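Local coordinates for protein exocyst complex component EXO70 (Saccharomyces cerevisiae, PDB 2B1E) that serves in the exocyst complex, which tethers secretory vesicles to sites of exocytosis, and plays a role in the assembly of that complex, at residues D101-I106 / M180-E185; K149-C154 / S218-A223; E251-V256 / N269-C274; N193-V198 / R261-Q266; P113-Q118 / G145-L150. All coordinates share one frame; numbering follows the deposited sequence.

In the fold
The five contacts share a short length of the elongated, all-helical Exo70 rod. Helix 180-201 runs through the group: it serves interactions 1 and 4, whose centres lie about 20 Å apart, and its Glu194 forms a salt bridge with Arg147 of interaction 5. Thr184 OG1 of interaction 1 probably hydrogen-bonds to Ser252 OG of interaction 3. Helix 136-155 joins interactions 2 and 5, whose centres are about 13 Å apart. Interaction 2 touches interaction 3 where Ile221 CG2 meets Leu271 CD2 at 3.9 Å, and interaction 4 through Ser218. Interactions 3 and 5 stand farthest apart, about 26 Å between centres. Aliphatic packing (2, 3) and polar bonds (1, 5) join neighbouring helices, with interaction 4 at the surface.

Interaction 1 of 5, residues D101-I106 / M180-E185; sequences DPQINI and MNSYTE
Gln103 and Ser182 make the polar half of this contact, Ile106 and Glu185 the other half, where the short helix 102-108 lies across the start of helix 180-201. The two segment axes are 10.1 Å apart and nearly perpendicular, at 87°, which limits the meeting to a few side chains. The hydrogen bond runs from Gln103 NE2 to Ser182 OG, 2.7 Å long with an angle of 152° at the hydrogen. Ser182 OG lies in the plane of the Gln103 amide, where the N-H groups point. Gln103 sends its CG opposite the backbone N (chi1 -174°) and then bends at chi2, carrying the amide across to the serine; glutamine has the length for this, and serine offers an acceptor hydroxyl close to its backbone.

The second group is largely nonpolar against polar. Ile106 and Glu185 meet head-on, the Ile106 CG2 methyl lying close, 3.1 Å from Glu185 OE2, while Ile106 CD1 reaches the carbonyl oxygen of Ser182 at 4.0 Å. Behind them Tyr183 packs on helix 209-233. With one neutral hydrogen bond and a methyl group against a carboxylate near the surface, the contact probably depends little on charge pairing.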
# COMPACT_ATOMS: atom_id res chain seq x y z
N ASP A 101 6.93 -23.00 19.30
CA ASP A 101 6.03 -22.12 18.58
C ASP A 101 6.47 -20.69 18.88
O ASP A 101 6.35 -20.22 20.01
CB ASP A 101 4.59 -22.33 19.03
CG ASP A 101 3.61 -21.50 18.25
OD1 ASP A 101 3.86 -20.29 18.09
OD2 ASP A 101 2.58 -22.04 17.80
N PRO A 102 7.00 -19.98 17.87
CA PRO A 102 7.47 -18.59 18.02
C PRO A 102 6.38 -17.63 18.49
O PRO A 102 6.65 -16.69 19.23
CB PRO A 102 7.96 -18.24 16.61
CG PRO A 102 8.28 -19.58 16.00
CD PRO A 102 7.14 -20.43 16.48
N GLN A 103 5.15 -17.88 18.05
CA GLN A 103 4.01 -17.04 18.40
C GLN A 103 3.90 -16.81 19.91
O GLN A 103 3.42 -15.76 20.34
CB GLN A 103 2.71 -17.66 17.88
CG GLN A 103 1.49 -16.79 18.08
CD GLN A 103 1.68 -15.39 17.52
OE1 GLN A 103 1.97 -14.44 18.26
NE2 GLN A 103 1.53 -15.26 16.21
N ILE A 104 4.33 -17.79 20.70
CA ILE A 104 4.28 -17.66 22.15
C ILE A 104 5.28 -16.59 22.59
O ILE A 104 4.93 -15.65 23.30
CB ILE A 104 4.63 -19.00 22.85
CG1 ILE A 104 3.52 -20.02 22.58
CG2 ILE A 104 4.84 -18.77 24.35
CD1 ILE A 104 3.84 -21.41 23.06
N ASN A 105 6.53 -16.74 22.15
CA ASN A 105 7.58 -15.79 22.49
C ASN A 105 7.15 -14.38 22.08
O ASN A 105 7.30 -13.42 22.84
CB ASN A 105 8.88 -16.17 21.78
CG ASN A 105 9.43 -17.48 22.27
OD1 ASN A 105 10.26 -17.53 23.18
ND2 ASN A 105 8.97 -18.57 21.67
N ILE A 106 6.62 -14.26 20.87
CA ILE A 106 6.17 -12.97 20.36
C ILE A 106 5.11 -12.37 21.28
O ILE A 106 5.25 -11.24 21.76
CB ILE A 106 5.57 -13.11 18.95
CG1 ILE A 106 6.67 -13.48 17.95
CG2 ILE A 106 4.90 -11.80 18.53
CD1 ILE A 106 6.16 -13.71 16.55
N MET A 180 0.33 -13.67 8.20
CA MET A 180 1.56 -13.39 7.47
C MET A 180 2.42 -12.43 8.30
O MET A 180 3.64 -12.40 8.16
CB MET A 180 1.23 -12.77 6.11
CG MET A 180 2.39 -12.79 5.12
SD MET A 180 2.80 -14.45 4.53
CE MET A 180 3.93 -14.98 5.79
N ASN A 181 1.76 -11.67 9.17
CA ASN A 181 2.44 -10.71 10.03
C ASN A 181 3.34 -11.40 11.06
O ASN A 181 4.51 -11.06 11.19
CB ASN A 181 1.42 -9.82 10.74
CG ASN A 181 0.55 -9.05 9.77
OD1 ASN A 181 1.05 -8.34 8.89
ND2 ASN A 181 -0.77 -9.19 9.91
N SER A 182 2.77 -12.35 11.80
CA SER A 182 3.54 -13.08 12.80
C SER A 182 4.64 -13.89 12.12
O SER A 182 5.80 -13.84 12.52
CB SER A 182 2.64 -14.02 13.59
OG SER A 182 1.70 -13.29 14.36
N TYR A 183 4.26 -14.64 11.09
CA TYR A 183 5.20 -15.46 10.34
C TYR A 183 6.41 -14.61 9.97
O TYR A 183 7.56 -15.07 10.07
CB TYR A 183 4.55 -15.99 9.06
CG TYR A 183 5.41 -16.99 8.31
CD1 TYR A 183 5.28 -18.36 8.53
CD2 TYR A 183 6.37 -16.56 7.38
CE1 TYR A 183 6.07 -19.28 7.85
CE2 TYR A 183 7.17 -17.47 6.70
CZ TYR A 183 7.02 -18.83 6.94
OH TYR A 183 7.80 -19.73 6.25
N THR A 184 6.15 -13.38 9.55
CA THR A 184 7.22 -12.45 9.17
C THR A 184 8.05 -12.05 10.38
O THR A 184 9.29 -12.08 10.32
CB THR A 184 6.65 -11.17 8.53
OG1 THR A 184 6.08 -11.48 7.25
CG2 THR A 184 7.75 -10.14 8.35
N GLU A 185 7.38 -11.68 11.46
CA GLU A 185 8.08 -11.26 12.67
C GLU A 185 8.96 -12.40 13.19
O GLU A 185 10.09 -12.17 13.63
CB GLU A 185 7.08 -10.85 13.75
CG GLU A 185 7.72 -10.10 14.91
CD GLU A 185 6.76 -9.88 16.07
OE1 GLU A 185 5.59 -9.51 15.82
OE2 GLU A 185 7.18 -10.06 17.23

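Interaction 2 of 5, residues K149-C154 / S218-A223; sequences KLILKC and SPLISA
Leu220 sets its CD2 methyl between Ile151 and Leu152, joining helices 136-155 and 209-233 in the helical-bundle packing of the Exo70 rod. The nearest backbones are those of Leu152 and Leu220, whose CA atoms are 6.8 Å apart, close enough for branched aliphatic side chains to bridge the gap directly.

Ile151 and Leu220 cross at about a right angle. The isoleucine offers its beta-branch: with CG1 set beside the backbone N (chi1 -60°), CG2 falls across from that N and rests against both leucine methyls, Ile151 CG2 being 3.7 Å from Leu220 CD1 and nearer still to CD2. Isoleucine fits here since its second branch starts at CB and presents a methyl close to the helix surface. Leu152 meets Leu220 at a slant instead, and only the far end of its chain comes across; branching at CG puts its CD2 methyl at that end, where it meets Leu220 CD2. Leu152 CG is 4.0 Å from Leu220 CD2.

Cut back to an alanine, Leu220 would probably leave the methyl groups of Ile151 and Leu152 without their partner and open a gap between the two helices.

Helix 180-201 adds a further layer: Phe190 and Glu194 both touch Ile151, and Tyr183 touches Ala223. Pro219, next to Leu220, has no amide hydrogen to give to the preceding turn, and helix 209-233 is kinked there. The meeting centres on Leu220 CD2, which lies 3.5 Å from Leu152 CD2 and, tighter than usual for two carbons, 3.4 Å from Ile151 CG2.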
# COMPACT_ATOMS: atom_id res chain seq x y z
N LYS A 149 16.97 -27.41 10.15
CA LYS A 149 15.90 -28.34 10.49
C LYS A 149 15.13 -27.82 11.71
O LYS A 149 13.90 -27.82 11.72
CB LYS A 149 16.46 -29.74 10.77
CG LYS A 149 16.96 -30.45 9.53
CD LYS A 149 17.22 -31.94 9.78
CE LYS A 149 18.31 -32.18 10.82
NZ LYS A 149 17.87 -31.85 12.21
N LEU A 150 15.87 -27.37 12.72
CA LEU A 150 15.28 -26.85 13.94
C LEU A 150 14.36 -25.65 13.64
O LEU A 150 13.20 -25.63 14.05
CB LEU A 150 16.39 -26.40 14.90
CG LEU A 150 16.11 -26.24 16.40
CD1 LEU A 150 17.16 -25.31 16.99
CD2 LEU A 150 14.72 -25.68 16.65
N ILE A 151 14.90 -24.67 12.92
CA ILE A 151 14.15 -23.47 12.58
C ILE A 151 12.92 -23.76 11.73
O ILE A 151 11.85 -23.18 11.94
CB ILE A 151 15.05 -22.46 11.84
CG1 ILE A 151 16.23 -22.07 12.74
CG2 ILE A 151 14.24 -21.21 11.46
CD1 ILE A 151 17.26 -21.19 12.06
N LEU A 152 13.05 -24.66 10.76
CA LEU A 152 11.92 -25.01 9.92
C LEU A 152 10.77 -25.58 10.77
O LEU A 152 9.60 -25.34 10.48
CB LEU A 152 12.34 -26.00 8.84
CG LEU A 152 13.21 -25.38 7.73
CD1 LEU A 152 13.72 -26.48 6.81
CD2 LEU A 152 12.38 -24.35 6.95
N LYS A 153 11.12 -26.33 11.81
CA LYS A 153 10.13 -26.92 12.70
C LYS A 153 9.43 -25.83 13.52
O LYS A 153 8.26 -25.95 13.86
CB LYS A 153 10.79 -27.93 13.65
CG LYS A 153 11.18 -29.25 12.99
CD LYS A 153 12.03 -30.09 13.93
CE LYS A 153 12.35 -31.46 13.33
NZ LYS A 153 11.13 -32.32 13.26
N CYS A 154 10.17 -24.78 13.84
CA CYS A 154 9.60 -23.67 14.60
C CYS A 154 8.63 -22.91 13.71
O CYS A 154 7.50 -22.61 14.11
CB CYS A 154 10.70 -22.72 15.08
SG CYS A 154 11.82 -23.44 16.28
N SER A 218 18.58 -19.62 3.43
CA SER A 218 17.94 -19.83 2.13
C SER A 218 16.69 -20.70 2.16
O SER A 218 15.67 -20.35 1.55
CB SER A 218 18.95 -20.38 1.12
OG SER A 218 19.92 -19.39 0.81
N PRO A 219 16.74 -21.84 2.86
CA PRO A 219 15.56 -22.71 2.93
C PRO A 219 14.38 -21.95 3.54
O PRO A 219 13.24 -22.09 3.10
CB PRO A 219 16.02 -23.85 3.82
CG PRO A 219 17.48 -23.93 3.51
CD PRO A 219 17.89 -22.49 3.50
N LEU A 220 14.67 -21.16 4.57
CA LEU A 220 13.66 -20.37 5.24
C LEU A 220 13.05 -19.37 4.25
O LEU A 220 11.85 -19.11 4.26
CB LEU A 220 14.28 -19.62 6.42
CG LEU A 220 15.09 -20.44 7.42
CD1 LEU A 220 15.65 -19.52 8.49
CD2 LEU A 220 14.21 -21.52 8.04
N ILE A 221 13.90 -18.80 3.41
CA ILE A 221 13.48 -17.83 2.41
C ILE A 221 12.57 -18.50 1.38
O ILE A 221 11.48 -18.00 1.09
CB ILE A 221 14.70 -17.21 1.68
CG1 ILE A 221 15.45 -16.41 2.61
CG2 ILE A 221 14.27 -16.35 0.51
N SER A 222 13.01 -19.62 0.83
CA SER A 222 12.23 -20.34 -0.16
C SER A 222 10.84 -20.59 0.42
O SER A 222 9.83 -20.38 -0.26
CB SER A 222 12.91 -21.68 -0.49
OG SER A 222 12.23 -22.35 -1.54
N ALA A 223 10.79 -21.01 1.68
CA ALA A 223 9.54 -21.28 2.36
C ALA A 223 8.68 -20.02 2.48
O ALA A 223 7.45 -20.07 2.36
CB ALA A 223 9.81 -21.84 3.75

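Interaction 3 of 5, residues E251-V256 / N269-C274; sequences ESINDV and NLLQDC
A buried, apolar contact, carried chiefly by Ile253 and Leu271, joins helix 245-259 to helix 268-299, its successor in the chain. The local axes pass 10.5 Å apart with an angle of 152° between their directions, so the two helices run roughly antiparallel.

Ile253 reaches across with CD1, which stands 3.6 Å from Leu271 CD2 and 3.9 Å from Leu271 CB. Its CG1 is trans to the main-chain nitrogen (chi1 -169°), a torsion that points the longer branch at the leucine and leaves CG2 in the crowded position between N and the carbonyl carbon. Ile253 CD1 also touches Cys274 CB, one turn farther along, at 4.2 Å. The other Leu271 methyl, CD1, meets Val256 CG1 at 4.0 Å, the two side chains crossing at about a right angle. The forked end of leucine serves two neighbours spaced a turn apart, while the short side chains of Val256 and Cys274 meet the leucine and the isoleucine from their own turns.

Tyr224 of helix 209-233 packs on both Ile253 and Val256, and Leu187 of helix 180-201 adds to Val256. Two consecutive antiparallel helices joined by a loop and sealed by apolar side chains form a helical hairpin, the kind of unit from which Exo70's helical-bundle rod is built.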
# COMPACT_ATOMS: atom_id res chain seq x y z
N GLU A 251 4.82 -4.60 3.04
CA GLU A 251 5.54 -4.33 4.28
C GLU A 251 6.34 -5.56 4.73
O GLU A 251 7.45 -5.43 5.26
CB GLU A 251 4.54 -3.95 5.38
CG GLU A 251 5.17 -3.80 6.76
CD GLU A 251 4.13 -3.69 7.86
OE1 GLU A 251 4.53 -3.74 9.05
OE2 GLU A 251 2.93 -3.56 7.55
N SER A 252 5.77 -6.73 4.50
CA SER A 252 6.42 -7.98 4.87
C SER A 252 7.71 -8.17 4.08
O SER A 252 8.79 -8.28 4.66
CB SER A 252 5.48 -9.16 4.60
OG SER A 252 6.06 -10.38 5.01
N ILE A 253 7.60 -8.21 2.75
CA ILE A 253 8.76 -8.40 1.90
C ILE A 253 9.82 -7.31 2.12
O ILE A 253 11.02 -7.57 2.00
CB ILE A 253 8.37 -8.45 0.40
CG1 ILE A 253 9.56 -8.92 -0.44
CG2 ILE A 253 7.91 -7.08 -0.07
CD1 ILE A 253 9.97 -10.35 -0.18
N ASN A 254 9.38 -6.09 2.45
CA ASN A 254 10.32 -5.01 2.70
C ASN A 254 11.13 -5.31 3.96
O ASN A 254 12.35 -5.19 3.96
CB ASN A 254 9.59 -3.67 2.87
CG ASN A 254 9.11 -3.09 1.55
OD1 ASN A 254 9.30 -3.69 0.49
ND2 ASN A 254 8.50 -1.92 1.62
N ASP A 255 10.44 -5.71 5.03
CA ASP A 255 11.12 -6.03 6.28
C ASP A 255 12.11 -7.18 6.11
O ASP A 255 13.21 -7.15 6.68
CB ASP A 255 10.10 -6.39 7.37
CG ASP A 255 9.34 -5.18 7.88
OD1 ASP A 255 9.78 -4.04 7.61
OD2 ASP A 255 8.30 -5.36 8.57
N VAL A 256 11.74 -8.19 5.33
CA VAL A 256 12.62 -9.32 5.12
C VAL A 256 13.84 -8.90 4.31
O VAL A 256 14.97 -9.23 4.65
CB VAL A 256 11.89 -10.49 4.39
CG1 VAL A 256 12.89 -11.57 4.01
CG2 VAL A 256 10.83 -11.07 5.30
N ASN A 269 17.05 -13.87 -5.27
CA ASN A 269 16.31 -13.72 -6.52
C ASN A 269 14.81 -13.91 -6.30
O ASN A 269 14.01 -13.26 -6.96
CB ASN A 269 16.82 -14.72 -7.56
CG ASN A 269 16.60 -16.17 -7.14
OD1 ASN A 269 17.07 -16.60 -6.08
ND2 ASN A 269 15.88 -16.92 -7.97
N LEU A 270 14.45 -14.79 -5.38
CA LEU A 270 13.04 -15.07 -5.08
C LEU A 270 12.33 -13.86 -4.50
O LEU A 270 11.23 -13.50 -4.93
CB LEU A 270 12.93 -16.24 -4.10
CG LEU A 270 13.48 -17.59 -4.56
CD1 LEU A 270 13.50 -18.57 -3.40
CD2 LEU A 270 12.64 -18.14 -5.70
N LEU A 271 12.95 -13.22 -3.51
CA LEU A 271 12.36 -12.05 -2.89
C LEU A 271 12.09 -11.01 -3.97
O LEU A 271 10.98 -10.48 -4.07
CB LEU A 271 13.30 -11.47 -1.83
CG LEU A 271 13.69 -12.41 -0.68
CD1 LEU A 271 14.51 -11.63 0.34
CD2 LEU A 271 12.43 -12.98 -0.04
N GLN A 272 13.11 -10.72 -4.77
CA GLN A 272 12.99 -9.74 -5.84
C GLN A 272 11.77 -10.04 -6.72
O GLN A 272 10.97 -9.15 -6.99
CB GLN A 272 14.27 -9.73 -6.68
CG GLN A 272 15.51 -9.43 -5.86
CD GLN A 272 16.78 -9.45 -6.69
OE1 GLN A 272 17.07 -10.43 -7.38
NE2 GLN A 272 17.55 -8.37 -6.62
N ASP A 273 11.63 -11.29 -7.15
CA ASP A 273 10.49 -11.66 -7.97
C ASP A 273 9.22 -11.31 -7.21
O ASP A 273 8.29 -10.71 -7.76
CB ASP A 273 10.52 -13.16 -8.28
CG ASP A 273 11.78 -13.59 -9.00
OD1 ASP A 273 12.10 -12.99 -10.05
OD2 ASP A 273 12.46 -14.52 -8.51
N CYS A 274 9.18 -11.67 -5.93
CA CYS A 274 8.03 -11.39 -5.08
C CYS A 274 7.75 -9.89 -4.99
O CYS A 274 6.60 -9.46 -5.04
CB CYS A 274 8.24 -11.96 -3.68
SG CYS A 274 8.10 -13.76 -3.58

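Interaction 4 of 5, residues N193-V198 / R261-Q266; sequences NEKSLV and RGKELQ
The backbones of Lys195, on helix 180-201, and Lys263, in the loop between helices 245-259 and 268-299, stay well apart, with 9.4 Å between their CA atoms even though this is the nearest pair. Long side chains alone span such a distance, and two lysines do so here.

The side chains cross at about a right angle, each bent twice, at chi2 and at chi4. Lys195 leaves its helix with a trans first torsion (chi1 172°), which aims the chain at the loop. Lys195 CD and CE pass over the end of Lys263, and both lie 3.4 Å from Lys263 CE, tighter than carbons usually pack. Lys195 NZ comes within 2.9 Å of Lys263 CE, so tight an approach that the exact placing of these chain ends is uncertain. Lys195 NZ is also 3.1 Å from Lys263 NZ; with both carrying protons they meet as two donors, not as a hydrogen bond. Lys263 NZ makes a weak hydrogen bond to Gly262 O, 3.4 Å away. Gly262 takes a positive phi, a conformation glycine adopts easily.

With a serine at Lys195, Lys263 CE would probably lose the chain it packs on, and the end of that side chain be freer to turn.

Glu194, the residue before, forms a salt bridge with Arg147. Lysine suits a partly exposed place, since its methylenes can pack while its charge stays near water. Two ammonium groups so close would probably repel each other if both were protonated, so solvent screening or a lowered proton affinity on one of them is likely to ease the approach.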
# COMPACT_ATOMS: atom_id res chain seq x y z
N ASN A 193 18.95 -13.81 14.74
CA ASN A 193 19.62 -14.71 15.67
C ASN A 193 20.62 -15.67 15.01
O ASN A 193 21.59 -16.08 15.64
CB ASN A 193 18.58 -15.52 16.46
CG ASN A 193 17.73 -14.63 17.38
OD1 ASN A 193 16.69 -15.06 17.89
ND2 ASN A 193 18.18 -13.40 17.61
N GLU A 194 20.37 -16.05 13.75
CA GLU A 194 21.32 -16.92 13.06
C GLU A 194 22.57 -16.10 12.76
O GLU A 194 23.68 -16.62 12.77
CB GLU A 194 20.75 -17.47 11.74
CG GLU A 194 19.91 -18.75 11.87
CD GLU A 194 20.45 -19.74 12.89
OE1 GLU A 194 20.21 -19.53 14.09
OE2 GLU A 194 21.13 -20.72 12.50
N LYS A 195 22.37 -14.81 12.49
CA LYS A 195 23.50 -13.92 12.23
C LYS A 195 24.37 -13.82 13.49
O LYS A 195 25.60 -13.84 13.41
CB LYS A 195 22.99 -12.53 11.84
CG LYS A 195 24.09 -11.48 11.73
CD LYS A 195 25.11 -11.81 10.65
CE LYS A 195 26.15 -10.70 10.55
NZ LYS A 195 25.49 -9.35 10.44
N SER A 196 23.73 -13.72 14.65
CA SER A 196 24.47 -13.63 15.91
C SER A 196 25.22 -14.95 16.15
O SER A 196 26.36 -14.95 16.59
CB SER A 196 23.54 -13.35 17.09
OG SER A 196 22.83 -12.13 16.92
N LEU A 197 24.56 -16.06 15.84
CA LEU A 197 25.16 -17.38 16.03
C LEU A 197 26.42 -17.55 15.20
O LEU A 197 27.48 -17.90 15.74
CB LEU A 197 24.17 -18.49 15.66
CG LEU A 197 24.68 -19.92 15.93
CD1 LEU A 197 24.92 -20.09 17.42
CD2 LEU A 197 23.67 -20.95 15.45
N VAL A 198 26.32 -17.32 13.90
CA VAL A 198 27.50 -17.46 13.04
C VAL A 198 28.60 -16.51 13.52
O VAL A 198 29.77 -16.89 13.56
CB VAL A 198 27.16 -17.16 11.56
CG1 VAL A 198 28.45 -17.04 10.75
CG2 VAL A 198 26.30 -18.28 10.99
N ARG A 261 19.86 -7.31 4.13
CA ARG A 261 20.74 -6.36 3.47
C ARG A 261 22.17 -6.59 3.92
O ARG A 261 22.46 -6.70 5.12
CB ARG A 261 20.32 -4.92 3.78
CG ARG A 261 20.73 -4.40 5.16
CD ARG A 261 20.70 -2.88 5.19
NE ARG A 261 21.20 -2.33 6.45
CZ ARG A 261 21.39 -1.04 6.68
NH1 ARG A 261 21.13 -0.15 5.73
NH2 ARG A 261 21.83 -0.62 7.86
N GLY A 262 23.08 -6.66 2.96
CA GLY A 262 24.48 -6.88 3.29
C GLY A 262 24.73 -8.32 3.72
O GLY A 262 25.59 -8.58 4.55
N LYS A 263 23.96 -9.24 3.15
CA LYS A 263 24.11 -10.65 3.47
C LYS A 263 24.11 -11.50 2.21
O LYS A 263 23.28 -11.32 1.32
CB LYS A 263 22.97 -11.10 4.39
CG LYS A 263 22.96 -10.42 5.74
CD LYS A 263 24.22 -10.74 6.54
CE LYS A 263 24.25 -10.01 7.86
NZ LYS A 263 24.24 -8.53 7.69
N GLU A 264 25.07 -12.42 2.13
CA GLU A 264 25.18 -13.31 0.99
C GLU A 264 23.95 -14.21 1.02
O GLU A 264 23.62 -14.77 2.07
CB GLU A 264 26.45 -14.16 1.13
CG GLU A 264 26.83 -14.95 -0.11
CD GLU A 264 28.05 -15.83 0.12
OE1 GLU A 264 27.92 -16.89 0.77
OE2 GLU A 264 29.14 -15.45 -0.34
N LEU A 265 23.25 -14.33 -0.10
CA LEU A 265 22.05 -15.16 -0.16
C LEU A 265 21.80 -15.68 -1.56
O LEU A 265 21.66 -14.90 -2.51
CB LEU A 265 20.82 -14.38 0.32
CG LEU A 265 19.53 -15.19 0.49
CD1 LEU A 265 19.69 -16.21 1.61
CD2 LEU A 265 18.37 -14.25 0.79
N GLN A 266 21.73 -17.00 -1.69
CA GLN A 266 21.49 -17.64 -2.98
C GLN A 266 20.04 -17.54 -3.43
O GLN A 266 19.74 -17.72 -4.62
CB GLN A 266 21.91 -19.11 -2.90
CG GLN A 266 21.30 -19.87 -1.74
CD GLN A 266 21.65 -21.35 -1.76
OE1 GLN A 266 21.31 -22.09 -0.84
NE2 GLN A 266 22.34 -21.78 -2.81

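Interaction 5 of 5, residues P113-Q118 / G145-L150; sequences PYYEDQ and GERSKL
Tyr115 places CG beside the backbone N (chi1 -57°), while Arg147 starts likewise and then bends at chi2 and chi3, which brings its guanidinium back to the tyrosine hydroxyl. The contact ties the loop leading into helix 117-132 to helix 136-155, within the all-helical bundle of the Exo70 rod.

The two side chains run antiparallel past one another, and the ring and guanidinium planes are 72° apart, so the groups do not stack. The hydroxyl comes instead to the edge of the guanidinium, near its plane, where an N-H of NH1 can point at it. A tyrosine's rigid ring carries a polar group deep into a buried place, and the several N-H groups of an arginine can serve different partners at once.

Both polar ends have other partners. Tyr115 OH also hydrogen-bonds to Leu94 O, and Arg147 NH2 forms a salt bridge with Glu194 of helix 180-201; that carboxylate probably helps to offset the buried positive charge. Leu197 of the same helix touches both side chains. One turn of helix carries a second salt bridge, Lys149 NZ to Glu146 OE1. Across the contact, Arg147 NH1 donates to Tyr115 OH over 3.1 Å, with an angle of 145° at the hydrogen.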
# COMPACT_ATOMS: atom_id res chain seq x y z
N PRO A 113 15.09 -18.91 22.33
CA PRO A 113 16.13 -19.58 23.11
C PRO A 113 17.46 -19.41 22.39
O PRO A 113 17.49 -19.22 21.18
CB PRO A 113 15.68 -21.04 23.11
CG PRO A 113 14.21 -20.96 22.90
CD PRO A 113 14.06 -19.86 21.89
N TYR A 114 18.56 -19.47 23.14
CA TYR A 114 19.89 -19.35 22.54
C TYR A 114 20.87 -20.16 23.36
O TYR A 114 20.73 -20.27 24.57
CB TYR A 114 20.33 -17.89 22.50
CG TYR A 114 21.51 -17.63 21.59
CD1 TYR A 114 21.40 -17.79 20.21
CD2 TYR A 114 22.74 -17.22 22.11
CE1 TYR A 114 22.49 -17.54 19.37
CE2 TYR A 114 23.83 -16.98 21.28
CZ TYR A 114 23.70 -17.13 19.91
OH TYR A 114 24.77 -16.87 19.10
N TYR A 115 21.87 -20.75 22.70
CA TYR A 115 22.87 -21.56 23.38
C TYR A 115 23.61 -20.76 24.44
O TYR A 115 23.82 -19.57 24.30
CB TYR A 115 23.88 -22.10 22.37
CG TYR A 115 23.24 -22.92 21.26
CD1 TYR A 115 22.65 -24.15 21.54
CD2 TYR A 115 23.24 -22.45 19.95
CE1 TYR A 115 22.06 -24.91 20.52
CE2 TYR A 115 22.65 -23.21 18.93
CZ TYR A 115 22.07 -24.43 19.22
OH TYR A 115 21.52 -25.19 18.20
N GLU A 116 23.99 -21.43 25.53
CA GLU A 116 24.72 -20.74 26.58
C GLU A 116 26.14 -20.53 26.07
O GLU A 116 26.56 -21.20 25.13
CB GLU A 116 24.72 -21.57 27.87
CG GLU A 116 25.07 -23.04 27.67
CD GLU A 116 24.91 -23.86 28.94
OE1 GLU A 116 23.87 -23.73 29.62
OE2 GLU A 116 25.83 -24.65 29.24
N ASP A 117 26.85 -19.60 26.69
CA ASP A 117 28.22 -19.29 26.29
C ASP A 117 29.13 -20.51 26.26
O ASP A 117 29.92 -20.69 25.33
CB ASP A 117 28.81 -18.23 27.23
CG ASP A 117 28.28 -16.84 26.95
OD1 ASP A 117 27.26 -16.70 26.25
OD2 ASP A 117 28.90 -15.87 27.44
N GLN A 118 29.04 -21.36 27.29
CA GLN A 118 29.88 -22.55 27.33
C GLN A 118 29.58 -23.49 26.15
O GLN A 118 30.49 -24.12 25.62
CB GLN A 118 29.71 -23.28 28.66
CG GLN A 118 30.04 -22.42 29.88
CD GLN A 118 28.82 -21.70 30.46
OE1 GLN A 118 27.85 -21.40 29.75
NE2 GLN A 118 28.87 -21.41 31.76
N GLY A 145 22.76 -28.23 8.45
CA GLY A 145 21.65 -29.17 8.45
C GLY A 145 20.85 -29.16 9.74
O GLY A 145 19.62 -29.13 9.70
N GLU A 146 21.54 -29.18 10.87
CA GLU A 146 20.85 -29.19 12.16
C GLU A 146 20.10 -27.90 12.45
O GLU A 146 18.98 -27.93 12.95
CB GLU A 146 21.84 -29.48 13.29
CG GLU A 146 22.43 -30.89 13.28
CD GLU A 146 21.36 -31.97 13.20
OE1 GLU A 146 20.46 -32.01 14.07
OE2 GLU A 146 21.42 -32.79 12.26
N ARG A 147 20.71 -26.76 12.14
CA ARG A 147 20.08 -25.48 12.38
C ARG A 147 18.85 -25.25 11.51
O ARG A 147 17.80 -24.86 12.02
CB ARG A 147 21.08 -24.34 12.17
CG ARG A 147 22.15 -24.23 13.24
CD ARG A 147 21.53 -23.95 14.60
NE ARG A 147 20.66 -22.77 14.56
CZ ARG A 147 19.84 -22.40 15.54
NH1 ARG A 147 19.77 -23.12 16.65
NH2 ARG A 147 19.09 -21.32 15.40
N SER A 148 18.96 -25.49 10.21
CA SER A 148 17.83 -25.27 9.33
C SER A 148 16.67 -26.22 9.64
O SER A 148 15.51 -25.87 9.44
CB SER A 148 18.24 -25.38 7.85
OG SER A 148 18.78 -26.65 7.55
N LYS A 149 16.97 -27.41 10.15
CA LYS A 149 15.90 -28.34 10.49
C LYS A 149 15.13 -27.82 11.71
O LYS A 149 13.90 -27.82 11.72
CB LYS A 149 16.46 -29.74 10.77
CG LYS A 149 16.96 -30.45 9.53
CD LYS A 149 17.22 -31.94 9.78
CE LYS A 149 18.31 -32.18 10.82
NZ LYS A 149 17.87 -31.85 12.21
N LEU A 150 15.87 -27.37 12.72
CA LEU A 150 15.28 -26.85 13.94
C LEU A 150 14.36 -25.65 13.64
O LEU A 150 13.20 -25.63 14.05
CB LEU A 150 16.39 -26.40 14.90
CG LEU A 150 16.11 -26.24 16.40
CD1 LEU A 150 17.16 -25.31 16.99
CD2 LEU A 150 14.72 -25.68 16.65